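Local structure of germination protein YpeB (Bacillus megaterium QM B1551, 5BOI) at residues 88-96 and 135-146; 180-189 and 200-208. The protein takes part in the germination of Bacillus spores, and its C-terminal PepSY-containing region, the part described here, is probably inhibitory. All coordinates share one frame; numbering follows the deposited sequence. Where two conformers were deposited one is given.

Interaction 1 of 2, residues 88-96 and 135-146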
loop_
_atom_site.group_PDB
_atom_site.type_symbol
_atom_site.label_atom_id
_atom_site.label_comp_id
_atom_site.label_asym_id
_atom_site.label_seq_id
_atom_site.Cartn_x
_atom_site.Cartn_y
_atom_site.Cartn_z
ATOM N N ALA A 88 -12.294 6.518 -6.469
ATOM C CA ALA A 88 -10.861 6.316 -6.661
ATOM C C ALA A 88 -10.428 5.087 -5.858
ATOM O O ALA A 88 -9.621 4.296 -6.330
ATOM C CB ALA A 88 -10.074 7.541 -6.244
ATOM N N MET A 89 -10.982 4.955 -4.651
ATOM C CA MET A 89 -10.707 3.825 -3.752
ATOM C C MET A 89 -10.981 2.510 -4.474
ATOM O O MET A 89 -10.179 1.575 -4.425
ATOM C CB MET A 89 -11.579 3.900 -2.493
ATOM C CG MET A 89 -11.326 5.093 -1.585
ATOM S SD MET A 89 -12.370 5.128 -0.107
ATOM C CE MET A 89 -11.989 6.707 0.595
ATOM N N ASN A 90 -12.128 2.458 -5.142
ATOM C CA ASN A 90 -12.553 1.252 -5.854
ATOM C C ASN A 90 -11.648 0.904 -7.020
ATOM O O ASN A 90 -11.324 -0.273 -7.238
ATOM C CB ASN A 90 -13.994 1.403 -6.345
ATOM C CG ASN A 90 -14.988 1.388 -5.209
ATOM O OD1 ASN A 90 -14.688 0.887 -4.122
ATOM N ND2 ASN A 90 -16.176 1.935 -5.448
ATOM N N LYS A 91 -11.256 1.934 -7.765
ATOM C CA LYS A 91 -10.348 1.787 -8.893
ATOM C C LYS A 91 -8.966 1.299 -8.464
ATOM O O LYS A 91 -8.352 0.462 -9.146
ATOM C CB LYS A 91 -10.234 3.111 -9.631
ATOM C CG LYS A 91 -11.539 3.510 -10.337
ATOM C CD LYS A 91 -11.316 4.653 -11.308
ATOM C CE LYS A 91 -12.532 4.850 -12.215
ATOM N NZ LYS A 91 -13.777 5.193 -11.474
ATOM N N ALA A 92 -8.510 1.797 -7.322
ATOM C CA ALA A 92 -7.234 1.364 -6.743
ATOM C C ALA A 92 -7.317 -0.121 -6.371
ATOM O O ALA A 92 -6.430 -0.914 -6.688
ATOM C CB ALA A 92 -6.873 2.212 -5.534
ATOM N N THR A 93 -8.401 -0.494 -5.710
ATOM C CA THR A 93 -8.581 -1.889 -5.312
ATOM C C THR A 93 -8.591 -2.803 -6.550
ATOM O O THR A 93 -7.938 -3.856 -6.569
ATOM C CB THR A 93 -9.879 -2.054 -4.507
ATOM O OG1 THR A 93 -9.813 -1.214 -3.330
ATOM C CG2 THR A 93 -10.101 -3.533 -4.129
ATOM N N LYS A 94 -9.296 -2.381 -7.598
ATOM C CA LYS A 94 -9.405 -3.189 -8.817
ATOM C C LYS A 94 -8.057 -3.331 -9.509
ATOM O O LYS A 94 -7.701 -4.407 -10.004
ATOM C CB LYS A 94 -10.401 -2.565 -9.798
ATOM C CG LYS A 94 -10.473 -3.334 -11.132
ATOM C CD LYS A 94 -11.208 -2.562 -12.221
ATOM C CE LYS A 94 -11.318 -3.387 -13.522
ATOM N NZ LYS A 94 -11.587 -4.838 -13.280
ATOM N N PHE A 95 -7.314 -2.231 -9.542
ATOM C CA PHE A 95 -6.005 -2.211 -10.174
ATOM C C PHE A 95 -5.095 -3.268 -9.543
ATOM O O PHE A 95 -4.478 -4.066 -10.262
ATOM C CB PHE A 95 -5.364 -0.829 -10.051
ATOM C CG PHE A 95 -3.979 -0.754 -10.622
ATOM C CD1 PHE A 95 -3.789 -0.503 -11.968
ATOM C CD2 PHE A 95 -2.870 -0.925 -9.816
ATOM C CE1 PHE A 95 -2.520 -0.429 -12.499
ATOM C CE2 PHE A 95 -1.589 -0.853 -10.351
ATOM C CZ PHE A 95 -1.425 -0.603 -11.703
ATOM N N LEU A 96 -5.046 -3.288 -8.210
ATOM C CA LEU A 96 -4.190 -4.245 -7.503
ATOM C C LEU A 96 -4.555 -5.678 -7.872
ATOM O O LEU A 96 -3.681 -6.470 -8.214
ATOM C CB LEU A 96 -4.270 -4.057 -5.985
ATOM C CG LEU A 96 -3.611 -2.763 -5.486
ATOM C CD1 LEU A 96 -3.875 -2.526 -4.020
ATOM C CD2 LEU A 96 -2.121 -2.824 -5.770
ATOM N N VAL A 135 1.381 -1.629 0.611
ATOM C CA VAL A 135 1.463 -1.135 -0.758
ATOM C C VAL A 135 0.820 0.245 -0.770
ATOM O O VAL A 135 -0.278 0.422 -0.230
ATOM C CB VAL A 135 0.764 -2.056 -1.725
ATOM C CG1 VAL A 135 0.802 -1.452 -3.142
ATOM C CG2 VAL A 135 1.410 -3.443 -1.717
ATOM N N LYS A 136 1.500 1.220 -1.374
ATOM C CA LYS A 136 1.017 2.592 -1.379
ATOM C C LYS A 136 0.619 2.954 -2.803
ATOM O O LYS A 136 1.312 2.579 -3.747
ATOM C CB LYS A 136 2.089 3.560 -0.875
ATOM C CG LYS A 136 2.294 3.549 0.632
ATOM C CD LYS A 136 3.668 4.071 1.018
ATOM C CE LYS A 136 3.941 3.842 2.497
ATOM N NZ LYS A 136 2.677 3.627 3.259
ATOM N N MET A 137 -0.492 3.664 -2.949
ATOM C CA MET A 137 -0.989 4.034 -4.274
ATOM C C MET A 137 -1.447 5.468 -4.290
ATOM O O MET A 137 -1.989 5.953 -3.297
ATOM C CB MET A 137 -2.154 3.156 -4.689
ATOM C CG MET A 137 -1.894 1.690 -4.632
ATOM S SD MET A 137 -3.165 0.917 -5.611
ATOM C CE MET A 137 -2.813 1.596 -7.232
ATOM N N LYS A 138 -1.251 6.128 -5.434
ATOM C CA LYS A 138 -1.747 7.470 -5.655
ATOM C C LYS A 138 -2.502 7.442 -6.983
ATOM O O LYS A 138 -1.997 6.925 -7.986
ATOM C CB LYS A 138 -0.617 8.501 -5.687
ATOM C CG LYS A 138 0.138 8.618 -4.360
ATOM C CD LYS A 138 1.357 9.511 -4.481
ATOM C CE LYS A 138 2.164 9.482 -3.184
ATOM N NZ LYS A 138 3.438 10.253 -3.271
ATOM N N MET A 139 -3.728 7.955 -6.958
ATOM C CA MET A 139 -4.612 7.925 -8.118
ATOM C C MET A 139 -4.959 9.340 -8.559
ATOM O O MET A 139 -5.135 10.217 -7.730
ATOM C CB MET A 139 -5.908 7.172 -7.802
ATOM C CG MET A 139 -5.745 5.847 -7.082
ATOM S SD MET A 139 -4.923 4.617 -8.088
ATOM C CE MET A 139 -6.194 4.261 -9.291
ATOM N N SER A 140 -5.075 9.556 -9.865
ATOM C CA SER A 140 -5.591 10.821 -10.374
ATOM C C SER A 140 -7.087 10.888 -10.132
ATOM O O SER A 140 -7.810 9.992 -10.538
ATOM C CB SER A 140 -5.327 10.961 -11.870
ATOM O OG SER A 140 -6.120 12.037 -12.386
ATOM N N LEU A 141 -7.573 11.952 -9.515
ATOM C CA LEU A 141 -9.022 12.127 -9.424
ATOM C C LEU A 141 -9.649 12.728 -10.692
ATOM O O LEU A 141 -10.863 12.946 -10.724
ATOM C CB LEU A 141 -9.381 12.978 -8.209
ATOM C CG LEU A 141 -8.963 12.364 -6.857
ATOM C CD1 LEU A 141 -9.422 13.253 -5.727
ATOM C CD2 LEU A 141 -9.490 10.940 -6.673
ATOM N N GLU A 142 -8.844 12.985 -11.727
ATOM C CA GLU A 142 -9.384 13.491 -13.005
ATOM C C GLU A 142 -9.922 12.346 -13.842
ATOM O O GLU A 142 -10.956 12.486 -14.529
ATOM C CB GLU A 142 -8.312 14.264 -13.802
ATOM C CG GLU A 142 -8.817 14.996 -15.039
ATOM C CD GLU A 142 -7.819 16.040 -15.551
ATOM O OE1 GLU A 142 -7.483 16.021 -16.751
ATOM O OE2 GLU A 142 -7.363 16.882 -14.744
ATOM N N ASP A 143 -9.223 11.212 -13.797
ATOM C CA ASP A 143 -9.578 10.075 -14.653
ATOM C C ASP A 143 -9.446 8.709 -13.990
ATOM O O ASP A 143 -9.722 7.691 -14.631
ATOM C CB ASP A 143 -8.732 10.077 -15.933
ATOM C CG ASP A 143 -7.229 10.109 -15.666
ATOM O OD1 ASP A 143 -6.774 9.804 -14.539
ATOM O OD2 ASP A 143 -6.486 10.455 -16.611
ATOM N N GLY A 144 -9.026 8.669 -12.726
ATOM C CA GLY A 144 -8.940 7.400 -12.031
ATOM C C GLY A 144 -7.682 6.619 -12.353
ATOM O O GLY A 144 -7.526 5.478 -11.912
ATOM N N SER A 145 -6.767 7.232 -13.094
ATOM C CA SER A 145 -5.517 6.564 -13.453
ATOM C C SER A 145 -4.550 6.516 -12.279
ATOM O O SER A 145 -4.576 7.384 -11.395
ATOM C CB SER A 145 -4.832 7.260 -14.641
ATOM O OG SER A 145 -4.606 8.642 -14.387
ATOM N N VAL A 146 -3.692 5.498 -12.293
ATOM C CA VAL A 146 -2.608 5.365 -11.329
ATOM C C VAL A 146 -1.518 6.388 -11.653
ATOM O O VAL A 146 -1.107 6.513 -12.803
ATOM C CB VAL A 146 -2.018 3.936 -11.340
ATOM C CG1 VAL A 146 -0.869 3.815 -10.348
ATOM C CG2 VAL A 146 -3.100 2.914 -10.993
#

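Interaction 2 of 2, residues 180-189 and 200-208. With SO4 (sulfate ion), chain C.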
loop_
_atom_site.group_PDB
_atom_site.type_symbol
_atom_site.label_atom_id
_atom_site.label_comp_id
_atom_site.label_asym_id
_atom_site.label_seq_id
_atom_site.Cartn_x
_atom_site.Cartn_y
_atom_site.Cartn_z
ATOM N N ASN A 180 -15.925 5.932 25.675
ATOM C CA ASN A 180 -16.610 6.727 24.661
ATOM C C ASN A 180 -16.511 6.159 23.244
ATOM O O ASN A 180 -17.156 6.664 22.325
ATOM C CB ASN A 180 -16.078 8.164 24.682
ATOM C CG ASN A 180 -14.578 8.228 24.896
ATOM O OD1 ASN A 180 -13.959 7.248 25.308
ATOM N ND2 ASN A 180 -13.988 9.386 24.631
ATOM N N VAL A 181 -15.723 5.104 23.069
ATOM C CA VAL A 181 -15.531 4.513 21.748
ATOM C C VAL A 181 -16.742 3.702 21.293
ATOM O O VAL A 181 -17.229 2.839 22.018
ATOM C CB VAL A 181 -14.287 3.607 21.714
ATOM C CG1 VAL A 181 -14.059 3.067 20.305
ATOM C CG2 VAL A 181 -13.061 4.371 22.189
ATOM N N LYS A 182 -17.228 3.972 20.088
ATOM C CA LYS A 182 -18.311 3.178 19.520
ATOM C C LYS A 182 -17.764 2.244 18.443
ATOM O O LYS A 182 -17.558 2.653 17.301
ATOM C CB LYS A 182 -19.406 4.079 18.941
ATOM C CG LYS A 182 -19.907 5.148 19.905
ATOM C CD LYS A 182 -20.290 4.542 21.247
ATOM C CE LYS A 182 -20.682 5.613 22.253
ATOM N NZ LYS A 182 -21.959 6.277 21.877
ATOM N N VAL A 183 -17.533 0.985 18.809
ATOM C CA VAL A 183 -16.863 0.050 17.907
ATOM C C VAL A 183 -17.735 -0.305 16.722
ATOM O O VAL A 183 -18.933 -0.551 16.870
ATOM C CB VAL A 183 -16.463 -1.247 18.636
ATOM C CG1 VAL A 183 -15.722 -2.180 17.697
ATOM C CG2 VAL A 183 -15.609 -0.919 19.844
ATOM N N MET A 184 -17.133 -0.340 15.538
ATOM C CA MET A 184 -17.851 -0.778 14.346
ATOM C C MET A 184 -17.235 -2.054 13.772
ATOM O O MET A 184 -17.902 -2.828 13.092
ATOM C CB MET A 184 -17.858 0.336 13.302
ATOM C CG MET A 184 -18.596 1.582 13.778
ATOM S SD MET A 184 -18.094 3.094 12.927
ATOM C CE MET A 184 -17.426 2.454 11.392
ATOM N N GLU A 185 -15.966 -2.292 14.080
ATOM C CA GLU A 185 -15.254 -3.430 13.512
ATOM C C GLU A 185 -14.065 -3.847 14.380
ATOM O O GLU A 185 -13.410 -2.998 14.988
ATOM C CB GLU A 185 -14.779 -3.089 12.102
ATOM C CG GLU A 185 -14.067 -4.230 11.415
ATOM C CD GLU A 185 -14.167 -4.157 9.904
ATOM O OE1 GLU A 185 -15.161 -3.590 9.400
ATOM O OE2 GLU A 185 -13.259 -4.680 9.224
ATOM N N GLU A 186 -13.787 -5.144 14.426
ATOM C CA GLU A 186 -12.601 -5.651 15.129
ATOM C C GLU A 186 -11.934 -6.777 14.344
ATOM O O GLU A 186 -12.617 -7.686 13.877
ATOM C CB GLU A 186 -12.985 -6.160 16.529
ATOM C CG GLU A 186 -11.846 -6.841 17.312
ATOM C CD GLU A 186 -11.611 -8.292 16.894
ATOM O OE1 GLU A 186 -12.604 -9.012 16.672
ATOM O OE2 GLU A 186 -10.440 -8.709 16.774
ATOM N N ARG A 187 -10.606 -6.737 14.251
ATOM C CA ARG A 187 -9.808 -7.781 13.598
ATOM C C ARG A 187 -8.492 -7.984 14.348
ATOM O O ARG A 187 -8.113 -7.134 15.145
ATOM C CB ARG A 187 -9.495 -7.398 12.153
ATOM C CG ARG A 187 -10.710 -7.267 11.233
ATOM C CD ARG A 187 -11.407 -8.615 10.990
ATOM N NE ARG A 187 -12.404 -8.489 9.922
ATOM C CZ ARG A 187 -13.622 -7.987 10.081
ATOM N NH1 ARG A 187 -14.034 -7.577 11.271
ATOM N NH2 ARG A 187 -14.445 -7.908 9.034
ATOM N N LEU A 188 -7.783 -9.082 14.088
ATOM C CA LEU A 188 -6.396 -9.205 14.581
ATOM C C LEU A 188 -5.415 -8.548 13.615
ATOM O O LEU A 188 -5.649 -8.503 12.403
ATOM C CB LEU A 188 -6.002 -10.665 14.766
ATOM C CG LEU A 188 -6.471 -11.361 16.034
ATOM C CD1 LEU A 188 -6.253 -12.854 15.875
ATOM C CD2 LEU A 188 -5.667 -10.862 17.251
ATOM N N ALA A 189 -4.316 -8.019 14.142
ATOM C CA ALA A 189 -3.375 -7.286 13.295
ATOM C C ALA A 189 -1.973 -7.347 13.887
ATOM O O ALA A 189 -1.810 -7.495 15.105
ATOM C CB ALA A 189 -3.826 -5.842 13.119
ATOM N N LEU A 200 1.466 -8.574 18.128
ATOM C CA LEU A 200 0.096 -8.949 17.764
ATOM C C LEU A 200 -0.907 -8.123 18.563
ATOM O O LEU A 200 -0.794 -8.034 19.788
ATOM C CB LEU A 200 -0.152 -10.444 18.010
ATOM C CG LEU A 200 -1.511 -11.009 17.584
ATOM C CD1 LEU A 200 -1.692 -11.003 16.061
ATOM C CD2 LEU A 200 -1.717 -12.435 18.138
ATOM N N CYS A 201 -1.889 -7.543 17.872
ATOM C CA CYS A 201 -2.906 -6.681 18.491
ATOM C C CYS A 201 -4.320 -6.993 18.038
ATOM O O CYS A 201 -4.531 -7.477 16.932
ATOM C CB CYS A 201 -2.656 -5.202 18.163
ATOM S SG CYS A 201 -1.072 -4.528 18.656
ATOM N N TYR A 202 -5.307 -6.666 18.864
ATOM C CA TYR A 202 -6.676 -6.548 18.351
ATOM C C TYR A 202 -6.816 -5.132 17.822
ATOM O O TYR A 202 -6.506 -4.176 18.543
ATOM C CB TYR A 202 -7.706 -6.780 19.446
ATOM C CG TYR A 202 -7.738 -8.209 19.928
ATOM C CD1 TYR A 202 -8.446 -9.157 19.227
ATOM C CD2 TYR A 202 -7.052 -8.595 21.081
ATOM C CE1 TYR A 202 -8.471 -10.490 19.646
ATOM C CE2 TYR A 202 -7.082 -9.917 21.539
ATOM C CZ TYR A 202 -7.794 -10.869 20.800
ATOM O OH TYR A 202 -7.838 -12.196 21.210
ATOM N N GLU A 203 -7.269 -5.004 16.581
ATOM C CA GLU A 203 -7.481 -3.706 15.957
ATOM C C GLU A 203 -8.967 -3.380 16.000
ATOM O O GLU A 203 -9.789 -4.193 15.592
ATOM C CB GLU A 203 -6.983 -3.720 14.509
ATOM C CG GLU A 203 -7.337 -2.467 13.731
ATOM C CD GLU A 203 -7.540 -2.758 12.262
ATOM O OE1 GLU A 203 -6.707 -3.495 11.689
ATOM O OE2 GLU A 203 -8.527 -2.253 11.684
ATOM N N PHE A 204 -9.313 -2.199 16.495
ATOM C CA PHE A 204 -10.695 -1.755 16.543
ATOM C C PHE A 204 -10.880 -0.519 15.672
ATOM O O PHE A 204 -10.103 0.441 15.768
ATOM C CB PHE A 204 -11.111 -1.438 17.991
ATOM C CG PHE A 204 -11.103 -2.642 18.919
ATOM C CD1 PHE A 204 -12.222 -3.462 19.010
ATOM C CD2 PHE A 204 -9.978 -2.948 19.685
ATOM C CE1 PHE A 204 -12.235 -4.580 19.858
ATOM C CE2 PHE A 204 -9.970 -4.031 20.535
ATOM C CZ PHE A 204 -11.106 -4.867 20.626
ATOM N N LEU A 205 -11.916 -0.539 14.844
ATOM C CA LEU A 205 -12.310 0.625 14.064
ATOM C C LEU A 205 -13.602 1.150 14.671
ATOM O O LEU A 205 -14.575 0.401 14.819
ATOM C CB LEU A 205 -12.491 0.232 12.599
ATOM C CG LEU A 205 -12.731 1.236 11.473
ATOM C CD1 LEU A 205 -11.758 2.375 11.546
ATOM C CD2 LEU A 205 -12.571 0.495 10.153
ATOM N N GLY A 206 -13.622 2.423 15.048
ATOM C CA GLY A 206 -14.794 2.971 15.704
ATOM C C GLY A 206 -14.847 4.485 15.630
ATOM O O GLY A 206 -14.008 5.120 14.988
ATOM N N THR A 207 -15.850 5.066 16.273
ATOM C CA THR A 207 -15.980 6.518 16.268
ATOM C C THR A 207 -15.921 7.049 17.682
ATOM O O THR A 207 -16.531 6.490 18.596
ATOM C CB THR A 207 -17.284 6.970 15.604
ATOM O OG1 THR A 207 -18.395 6.531 16.392
ATOM C CG2 THR A 207 -17.399 6.387 14.202
ATOM N N ILE A 208 -15.153 8.115 17.862
ATOM C CA ILE A 208 -15.145 8.847 19.114
ATOM C C ILE A 208 -15.686 10.235 18.812
ATOM O O ILE A 208 -14.997 11.040 18.190
ATOM C CB ILE A 208 -13.735 8.962 19.728
ATOM C CG1 ILE A 208 -13.006 7.620 19.714
ATOM C CG2 ILE A 208 -13.825 9.489 21.144
ATOM C CD1 ILE A 208 -11.559 7.718 20.154
HETATM S S SO4 C . -12.651 -10.182 6.083
HETATM O O1 SO4 C . -11.289 -10.261 5.556
HETATM O O2 SO4 C . -12.910 -8.836 6.584
HETATM O O3 SO4 C . -12.832 -11.149 7.168
HETATM O O4 SO4 C . -13.593 -10.471 4.998
#

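Interaction 1 of 2, residues 88-96 and 135-146
Helix-on-sheet packing, consistent with that of PepSY domains, brings Ala88, Ala92, Phe95 and Leu96 of helix 85-98 down onto Met137, Met139 and Val146, in the PepSY1 and PepSY2 part of YpeB. The axes of helix 88-96 and strand 135-140 approach to 9.1 Å and run at 125°, and no hydrogen bond joins the two segments, so the grip is apolar. Two methionine sulfurs meet the small Ala92, its CB lying 3.9 Å from Met137 SD, with Met139 SD at a similar distance. The Met137 chain bends at its last torsion (chi3 63°), which carries CE to Phe95 CD2, 3.6 Å away and oblique to the ring, while Met137 SD lies 3.7 Å from Leu96 CG. The Phe95 ring, its CG anti to the backbone N (chi1 177°), swings beside its own carbonyl carbon and turns one face to Val146 CG2, which sits 3.6 Å from the Phe95 ring centroid in a CH-pi contact. At the start of the segment Ala88 CB presses on Leu141 CD2 at 3.5 Å, tighter than usual. Lys91 lays its aliphatic CD 3.7 Å from Gly144 CA, where a side chain would collide with it; Gly144 also has a positive phi. The turn there is pinned internally: Ser140 OG accepts from Glu142 N in an ST turn, and Asp143 OD1 from Ser145 N in an Asx turn. Beyond the two segments, strand 134-140 pairs with strands 115-123 and 146-150, and Phe118 and Phe120 of the former touch the same helix. Phe95 also stacks with His99 and meets Phe22 edge-to-face, while Leu96 reaches Leu104 of strand 104-112 and Phe149 of strand 146-150.

Interaction 2 of 2, residues 180-189 and 200-208
Leu188 CD2 lies over one face of the Tyr202 ring, 4.0 Å from its centroid, while Glu186 OE2 comes to the ring edge in plane, 3.2 Å from Tyr202 CD1. Glu186 CG, anti to the backbone N (chi1 174°), lies 3.4 Å from Phe204 CE1, and the bend at chi2 (-80°) swings the carboxylate back to Tyr202. Tyr202 OH is hydrogen-bonded to Ile168 O, so an alanine here would probably leave that carbonyl without its mate and Leu188 CD2 without the surface it rests on. These side chains share one face of an antiparallel hairpin, strands 182-192 and 198-208, in the part related to peptidase propeptides. A classic beta bulge interrupts the ladder: Leu205 O accepts from Met184 N (2.8 Å) and Glu185 N (3.1 Å), each in the carbonyl plane. Next to it Gly206 faces Val183, where a CB would clash with Lys182 O. Arg187 starts from the opposite face, but its chain leads away, and NH2 donates to sulfate O2 (3.0 Å), NE adding a weak bond; the ion is probably from the crystallisation liquor. Arg187 NH1 binds Glu186 O, and Glu185 OE2 sits over the guanidinium face by charge alone. Helix 170-175 covers Tyr202 and Phe204.

From the N terminus, helix 12-22 and strands 30-35 to 69-74 come before helix 85-98, which supplies the first half of interaction 1. Strands 104-112 and 115-123 follow, and the loop closes when strand 134-140 and the turn after it pass beneath that helix, 38 residues having intervened. The chain then runs through helices 152-156 and 170-175 into interaction 2, a much shorter closure with only 10 residues between its segments. The two contacts are in series, neither nesting nor crossing, and belong to different PepSY-related regions of the chain. The centres of interactions 1 and 2 lie about 26 Å apart. Strand 129-130, which pairs with both 115-123 and 182-192, bridges the two regions.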